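PDB 1UXO: putative hydrolase YdeN, which probably acts as a serine hydrolase of the alpha/beta-hydrolase fold, perhaps an esterase. Local coordinates for residues I9-G12 with Y13-S17; T107-M110 with L111-F114; D120-K123 with I124-A128. The protein carries 2 engineered substitutions. One frame throughout, in Å; residues are numbered along the deposited sequence. Where two conformers were deposited one is given.

Contact 1: residues I9-G12 with Y13-S17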
loop_
_atom_site.group_PDB
_atom_site.type_symbol
_atom_site.label_atom_id
_atom_site.label_comp_id
_atom_site.label_asym_id
_atom_site.label_seq_id
_atom_site.Cartn_x
_atom_site.Cartn_y
_atom_site.Cartn_z
ATOM N N ILE A 9 -2.839 0.517 -7.544
ATOM C CA ILE A 9 -3.267 -0.319 -6.425
ATOM C C ILE A 9 -2.438 -1.596 -6.441
ATOM O O ILE A 9 -2.377 -2.294 -7.479
ATOM C CB ILE A 9 -4.758 -0.613 -6.524
ATOM C CG1 ILE A 9 -5.573 0.657 -6.494
ATOM C CG2 ILE A 9 -5.252 -1.614 -5.391
ATOM C CD1 ILE A 9 -6.987 0.448 -7.094
ATOM N N ILE A 10 -1.803 -1.903 -5.311
ATOM C CA ILE A 10 -0.846 -3.026 -5.229
ATOM C C ILE A 10 -1.234 -3.993 -4.101
ATOM O O ILE A 10 -1.336 -3.623 -2.919
ATOM C CB ILE A 10 0.615 -2.508 -5.004
ATOM C CG1 ILE A 10 1.014 -1.470 -6.028
ATOM C CG2 ILE A 10 1.603 -3.711 -4.994
ATOM C CD1 ILE A 10 0.754 -0.047 -5.688
ATOM N N HIS A 11 -1.393 -5.255 -4.473
ATOM C CA HIS A 11 -1.867 -6.309 -3.586
ATOM C C HIS A 11 -0.743 -6.948 -2.779
ATOM O O HIS A 11 0.401 -6.579 -2.892
ATOM C CB HIS A 11 -2.586 -7.397 -4.415
ATOM C CG HIS A 11 -1.660 -8.150 -5.325
ATOM N ND1 HIS A 11 -0.724 -9.049 -4.862
ATOM C CD2 HIS A 11 -1.515 -8.111 -6.676
ATOM C CE1 HIS A 11 -0.037 -9.536 -5.894
ATOM N NE2 HIS A 11 -0.515 -9.000 -7.009
ATOM N N GLY A 12 -1.103 -7.917 -1.947
ATOM C CA GLY A 12 -0.167 -8.606 -1.062
ATOM C C GLY A 12 0.065 -10.051 -1.473
ATOM O O GLY A 12 -0.165 -10.462 -2.628
ATOM N N TYR A 13 0.541 -10.817 -0.500
ATOM C CA TYR A 13 0.758 -12.274 -0.609
ATOM C C TYR A 13 -0.528 -13.042 -0.967
ATOM O O TYR A 13 -1.625 -12.799 -0.413
ATOM C CB TYR A 13 1.325 -12.741 0.722
ATOM C CG TYR A 13 1.460 -14.224 0.885
ATOM C CD1 TYR A 13 2.187 -14.979 -0.012
ATOM C CD2 TYR A 13 0.879 -14.871 1.981
ATOM C CE1 TYR A 13 2.304 -16.392 0.151
ATOM C CE2 TYR A 13 1.000 -16.278 2.144
ATOM C CZ TYR A 13 1.731 -17.002 1.228
ATOM O OH TYR A 13 1.828 -18.386 1.352
ATOM N N ARG A 14 -0.398 -13.938 -1.931
ATOM C CA ARG A 14 -1.448 -14.831 -2.326
ATOM C C ARG A 14 -2.648 -14.078 -2.769
ATOM O O ARG A 14 -3.765 -14.387 -2.316
ATOM C CB ARG A 14 -1.926 -15.679 -1.138
ATOM C CG ARG A 14 -1.174 -16.927 -0.889
ATOM C CD ARG A 14 -2.084 -18.037 -0.382
ATOM N NE ARG A 14 -3.060 -17.525 0.583
ATOM C CZ ARG A 14 -3.717 -18.283 1.457
ATOM N NH1 ARG A 14 -3.510 -19.616 1.527
ATOM N NH2 ARG A 14 -4.570 -17.700 2.280
ATOM N N ALA A 15 -2.441 -13.025 -3.539
ATOM C CA ALA A 15 -3.538 -12.271 -4.063
ATOM C C ALA A 15 -3.198 -11.848 -5.481
ATOM O O ALA A 15 -2.050 -11.918 -5.873
ATOM C CB ALA A 15 -3.817 -11.064 -3.189
ATOM N N SER A 16 -4.214 -11.371 -6.202
ATOM C CA SER A 16 -4.077 -10.718 -7.501
ATOM C C SER A 16 -5.108 -9.603 -7.621
ATOM O O SER A 16 -5.894 -9.330 -6.692
ATOM C CB SER A 16 -4.303 -11.726 -8.665
ATOM O OG SER A 16 -5.695 -12.056 -8.813
ATOM N N SER A 17 -5.129 -8.977 -8.791
ATOM C CA SER A 17 -5.918 -7.784 -9.031
ATOM C C SER A 17 -7.408 -8.033 -8.914
ATOM O O SER A 17 -8.182 -7.082 -8.803
ATOM C CB SER A 17 -5.576 -7.240 -10.417
ATOM O OG SER A 17 -5.965 -8.183 -11.409
#
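The imidazole of His11 turns one ring face to the backbone of Ala15 and Ser16. Ala15 O hangs over the rim of that face, 3.1 Å from His11 CE1; its position above the ring plane rules out a hydrogen bond to either ring nitrogen. Beside it, Ser16 CA sits over the same face as a CH-pi contact, 4.0 Å from the ring centroid and 24° off the normal. His11 CG lies between its own backbone N and carbonyl carbon (chi1 67°), a rotamer that lifts the ring off the strand end toward this backbone. Residues 11-17 belong to the loop leaving strand 6-10 of the alpha/beta-hydrolase sheet, which reverses in a type II turn from Gly12 to Ala15, close to the predicted nucleophile Ser73. In the turn, Gly12 O receives His11 ND1 at 2.7 Å, in the carbonyl plane on a lone pair and nearly in the ring plane. With NE2 bonded to Met41 N, both ring nitrogens are engaged and the rotation of the imidazole is fixed. Ala15 CB packs 4.1 Å from His11 ND1, whereas Tyr13 starts away from residues 9-12, CG anti to the backbone N (chi1 173°), with Arg14 CG over the centre of one ring face.

Contact 2: residues T107-M110 with L111-F114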
loop_
_atom_site.group_PDB
_atom_site.type_symbol
_atom_site.label_atom_id
_atom_site.label_comp_id
_atom_site.label_asym_id
_atom_site.label_seq_id
_atom_site.Cartn_x
_atom_site.Cartn_y
_atom_site.Cartn_z
ATOM N N THR A 107 3.863 -14.910 11.745
ATOM C CA THR A 107 3.113 -16.031 11.188
ATOM C C THR A 107 3.433 -16.259 9.708
ATOM O O THR A 107 2.951 -17.234 9.138
ATOM C CB THR A 107 1.633 -15.920 11.403
ATOM O OG1 THR A 107 1.161 -14.783 10.684
ATOM C CG2 THR A 107 1.285 -15.686 12.893
ATOM N N LEU A 108 4.212 -15.369 9.092
ATOM C CA LEU A 108 4.620 -15.455 7.673
ATOM C C LEU A 108 6.111 -15.090 7.513
ATOM O O LEU A 108 6.497 -14.157 6.807
ATOM C CB LEU A 108 3.738 -14.507 6.850
ATOM C CG LEU A 108 2.309 -15.009 6.581
ATOM C CD1 LEU A 108 1.461 -13.920 5.857
ATOM C CD2 LEU A 108 2.318 -16.261 5.713
ATOM N N GLN A 109 6.967 -15.844 8.180
ATOM C CA GLN A 109 8.407 -15.600 8.146
ATOM C C GLN A 109 9.020 -15.850 6.740
ATOM O O GLN A 109 10.050 -15.250 6.363
ATOM C CB GLN A 109 9.100 -16.378 9.316
ATOM C CG GLN A 109 8.797 -15.738 10.687
ATOM C CD GLN A 109 9.503 -16.380 11.899
ATOM O OE1 GLN A 109 10.138 -17.371 11.753
ATOM N NE2 GLN A 109 9.357 -15.800 13.081
HETATM N N MSE A 110 8.336 -16.653 5.918
HETATM C CA MSE A 110 8.718 -16.870 4.530
HETATM C C MSE A 110 8.801 -15.583 3.705
HETATM O O MSE A 110 9.375 -15.561 2.606
HETATM C CB MSE A 110 7.669 -17.778 3.849
HETATM C CG MSE A 110 6.147 -17.314 4.030
HETATM SE SE MSE A 110 5.103 -18.370 2.757
HETATM C CE MSE A 110 5.802 -17.767 0.877
ATOM N N LEU A 111 8.212 -14.511 4.221
ATOM C CA LEU A 111 8.175 -13.209 3.564
ATOM C C LEU A 111 9.195 -12.232 4.152
ATOM O O LEU A 111 9.184 -11.038 3.816
ATOM C CB LEU A 111 6.744 -12.637 3.664
ATOM C CG LEU A 111 5.538 -13.473 3.214
ATOM C CD1 LEU A 111 4.226 -12.643 3.355
ATOM C CD2 LEU A 111 5.719 -13.931 1.773
ATOM N N ASP A 112 10.084 -12.721 5.033
ATOM C CA ASP A 112 11.025 -11.860 5.718
ATOM C C ASP A 112 11.909 -11.024 4.844
ATOM O O ASP A 112 12.330 -9.951 5.273
ATOM C CB ASP A 112 11.923 -12.651 6.698
ATOM C CG ASP A 112 11.251 -12.955 8.014
ATOM O OD1 ASP A 112 10.129 -12.487 8.313
ATOM O OD2 ASP A 112 11.827 -13.695 8.885
ATOM N N GLU A 113 12.162 -11.449 3.606
ATOM C CA GLU A 113 13.075 -10.704 2.790
ATOM C C GLU A 113 12.514 -9.333 2.423
ATOM O O GLU A 113 13.273 -8.431 2.139
ATOM C CB GLU A 113 13.503 -11.480 1.544
ATOM C CG GLU A 113 12.514 -11.540 0.447
ATOM C CD GLU A 113 13.083 -12.303 -0.730
ATOM O OE1 GLU A 113 13.908 -13.257 -0.531
ATOM O OE2 GLU A 113 12.717 -11.980 -1.835
ATOM N N PHE A 114 11.187 -9.182 2.469
ATOM C CA PHE A 114 10.543 -7.904 2.102
ATOM C C PHE A 114 10.770 -6.800 3.149
ATOM O O PHE A 114 10.673 -5.637 2.821
ATOM C CB PHE A 114 9.057 -8.125 1.878
ATOM C CG PHE A 114 8.727 -8.636 0.499
ATOM C CD1 PHE A 114 8.207 -7.797 -0.454
ATOM C CD2 PHE A 114 8.982 -9.946 0.153
ATOM C CE1 PHE A 114 7.893 -8.265 -1.680
ATOM C CE2 PHE A 114 8.696 -10.420 -1.058
ATOM C CZ PHE A 114 8.148 -9.591 -1.994
HETATM O O HOH W 1 7.765 -11.722 7.355
HETATM O O HOH W 2 11.981 -14.101 2.743
#
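Leu111 lays its isobutyl group alongside that of Leu108, the two pointing the same way with Leu111 CD1 3.9 Å from Leu108 CD1. Its other methyl, CD2, meets the terminal CE of Met110, a selenomethionine, at 3.9 Å. That chain reaches it by leaving the backbone with CG between N and the carbonyl carbon (chi1 51°) and bending again at chi3. The three apolar groups thus form one small patch at the start of a short 3-10 turn (residues 109-111), in the long excursion between strand 92-98 and helix 121-127. The side chains of Leu108 and the predicted nucleophile Ser73 are about 6 Å apart, which places the Leu108 end of the patch near the probable active site. Two i to i+3 bonds build the turn, Leu111 N to Leu108 O at 3.1 Å and Asp112 N to Gln109 O at 2.9 Å. Asp112 lies beside Gln109, its OD2 3.8 Å from Gln109 CB, with amide and carboxylate planes 43° apart. Asp112 OD1 is bonded to Ser104 OG, and a second water links Met110 O to Glu113 N. A first water donates to Asp112 OD1 at 2.7 Å and to Leu108 O at 2.8 Å, tying the turn's first carbonyl to its acid, consistent with a surface turn stabilised partly by solvent.

Contact 3: residues D120-K123 with I124-A128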
loop_
_atom_site.group_PDB
_atom_site.type_symbol
_atom_site.label_atom_id
_atom_site.label_comp_id
_atom_site.label_asym_id
_atom_site.label_seq_id
_atom_site.Cartn_x
_atom_site.Cartn_y
_atom_site.Cartn_z
ATOM N N ASP A 120 14.903 3.821 5.295
ATOM C CA ASP A 120 15.262 5.222 5.379
ATOM C C ASP A 120 13.932 6.019 5.444
ATOM O O ASP A 120 13.292 6.336 4.454
ATOM C CB ASP A 120 16.073 5.619 4.166
ATOM C CG ASP A 120 16.497 7.084 4.162
ATOM O OD1 ASP A 120 16.029 7.924 4.997
ATOM O OD2 ASP A 120 17.291 7.519 3.273
ATOM N N HIS A 121 13.532 6.320 6.666
ATOM C CA HIS A 121 12.218 6.988 6.919
ATOM C C HIS A 121 12.128 8.377 6.293
ATOM O O HIS A 121 11.092 8.744 5.795
ATOM C CB HIS A 121 11.858 6.999 8.440
ATOM C CG HIS A 121 11.851 5.601 9.037
ATOM N ND1 HIS A 121 12.518 5.258 10.194
ATOM C CD2 HIS A 121 11.266 4.465 8.610
ATOM C CE1 HIS A 121 12.355 3.972 10.448
ATOM N NE2 HIS A 121 11.603 3.471 9.491
ATOM N N GLN A 122 13.227 9.139 6.340
ATOM C CA GLN A 122 13.220 10.486 5.818
ATOM C C GLN A 122 12.981 10.493 4.295
ATOM O O GLN A 122 12.245 11.295 3.774
ATOM C CB GLN A 122 14.538 11.211 6.176
ATOM C CG GLN A 122 14.579 12.646 5.665
ATOM C CD GLN A 122 15.830 13.433 6.112
ATOM O OE1 GLN A 122 16.616 12.976 6.964
ATOM N NE2 GLN A 122 16.015 14.612 5.525
ATOM N N LYS A 123 13.580 9.561 3.591
ATOM C CA LYS A 123 13.404 9.449 2.165
ATOM C C LYS A 123 11.928 9.120 1.854
ATOM O O LYS A 123 11.343 9.685 0.938
ATOM C CB LYS A 123 14.318 8.338 1.642
ATOM C CG LYS A 123 14.120 8.049 0.112
ATOM C CD LYS A 123 14.536 9.256 -0.784
ATOM C CE LYS A 123 14.706 8.864 -2.318
ATOM N NZ LYS A 123 13.402 8.594 -2.917
ATOM N N ILE A 124 11.339 8.183 2.592
ATOM C CA ILE A 124 9.917 7.873 2.410
ATOM C C ILE A 124 9.003 9.071 2.673
ATOM O O ILE A 124 8.124 9.344 1.870
ATOM C CB ILE A 124 9.515 6.664 3.284
ATOM C CG1 ILE A 124 10.310 5.450 2.816
ATOM C CG2 ILE A 124 7.996 6.475 3.274
ATOM C CD1 ILE A 124 10.372 4.341 3.857
ATOM N N ILE A 125 9.237 9.795 3.768
ATOM C CA ILE A 125 8.515 10.989 4.057
ATOM C C ILE A 125 8.624 12.014 2.904
ATOM O O ILE A 125 7.625 12.583 2.463
ATOM C CB ILE A 125 8.920 11.601 5.447
ATOM C CG1 ILE A 125 8.428 10.696 6.568
ATOM C CG2 ILE A 125 8.281 13.028 5.593
ATOM C CD1 ILE A 125 9.031 10.979 7.912
ATOM N N GLU A 126 9.830 12.181 2.364
ATOM C CA GLU A 126 10.051 13.142 1.305
ATOM C C GLU A 126 9.552 12.681 -0.048
ATOM O O GLU A 126 9.492 13.448 -0.932
ATOM C CB GLU A 126 11.545 13.499 1.240
ATOM C CG GLU A 126 11.858 14.374 2.439
ATOM C CD GLU A 126 13.308 14.679 2.655
ATOM O OE1 GLU A 126 14.134 14.283 1.808
ATOM O OE2 GLU A 126 13.602 15.315 3.696
ATOM N N SER A 127 9.199 11.418 -0.160
ATOM C CA SER A 127 8.761 10.816 -1.408
ATOM C C SER A 127 7.241 10.836 -1.663
ATOM O O SER A 127 6.805 10.563 -2.791
ATOM C CB SER A 127 9.247 9.348 -1.470
ATOM O OG SER A 127 10.660 9.326 -1.606
ATOM N N ALA A 128 6.470 11.199 -0.649
ATOM C CA ALA A 128 5.004 11.125 -0.687
ATOM C C ALA A 128 4.401 12.270 0.099
ATOM O O ALA A 128 4.560 12.358 1.315
ATOM C CB ALA A 128 4.530 9.796 -0.202
#
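Ser127 OG donates to Lys123 O at 2.7 Å, from above the carbonyl plane, and accepts from Lys123 NZ at 3.1 Å. The lysine closes this loop on its own helical turn by bending at chi2 (65°) and chi4, which brings the ammonium group back over the serine. NZ also bonds to Leu83 O and Leu86 O, the latter its strongest partner, so the charge is held among carbonyl oxygens at and just after the end of helix 75-84. On another side of the helix, in one of two conformers of Glu126, Gln122 NE2 donates to Glu126 OE2 at 3.1 Å, so this pairing is conditional. There the two chains run side by side, both extended beyond CG, with OE2 approached on its syn side. At the start of the helix Asp120 is the N-cap: its OD1 takes Lys123 N at 3.3 Å, from well above the carboxylate plane. Regular i to i+4 bonds follow, including Ile125 N to His121 O at 2.9 Å. Ile124 rests CG1 3.5 Å from Asp120 O, and its side chain packs against Phe119 and Ile154. Helix 121-127 is the connection of the beta-alpha-beta unit joining strands 92-98 and 128-136. The cap gives a partner to an amide of the first turn, while Ser127 positions the Lys123 ammonium group that bonds beyond the helix, so polar bonds secure both ends of this short helix.

In the fold
Contacts 1 and 2 meet directly near the predicted catalytic residues Ser73 and His166: Tyr13 packs its CE2 on Leu108 CD2 at 3.8 Å and its OH on Met110 SE. Contact 3 stands apart, its nearest atoms about 12 Å from contact 1 and about 10 Å from contact 2. Contact 1 is partly buried at the end of a sheet strand and depends on a histidine ring against backbone. Contact 2 is a surface turn, mixing aliphatic packing with bound water. Contact 3, also partly buried, is helical and joins backbone helix bonds to side-chain hydrogen bonds. Contacts 2 and 3 both belong to the connection between strands 92-98 and 128-136, whereas contact 1 follows strand 6-10.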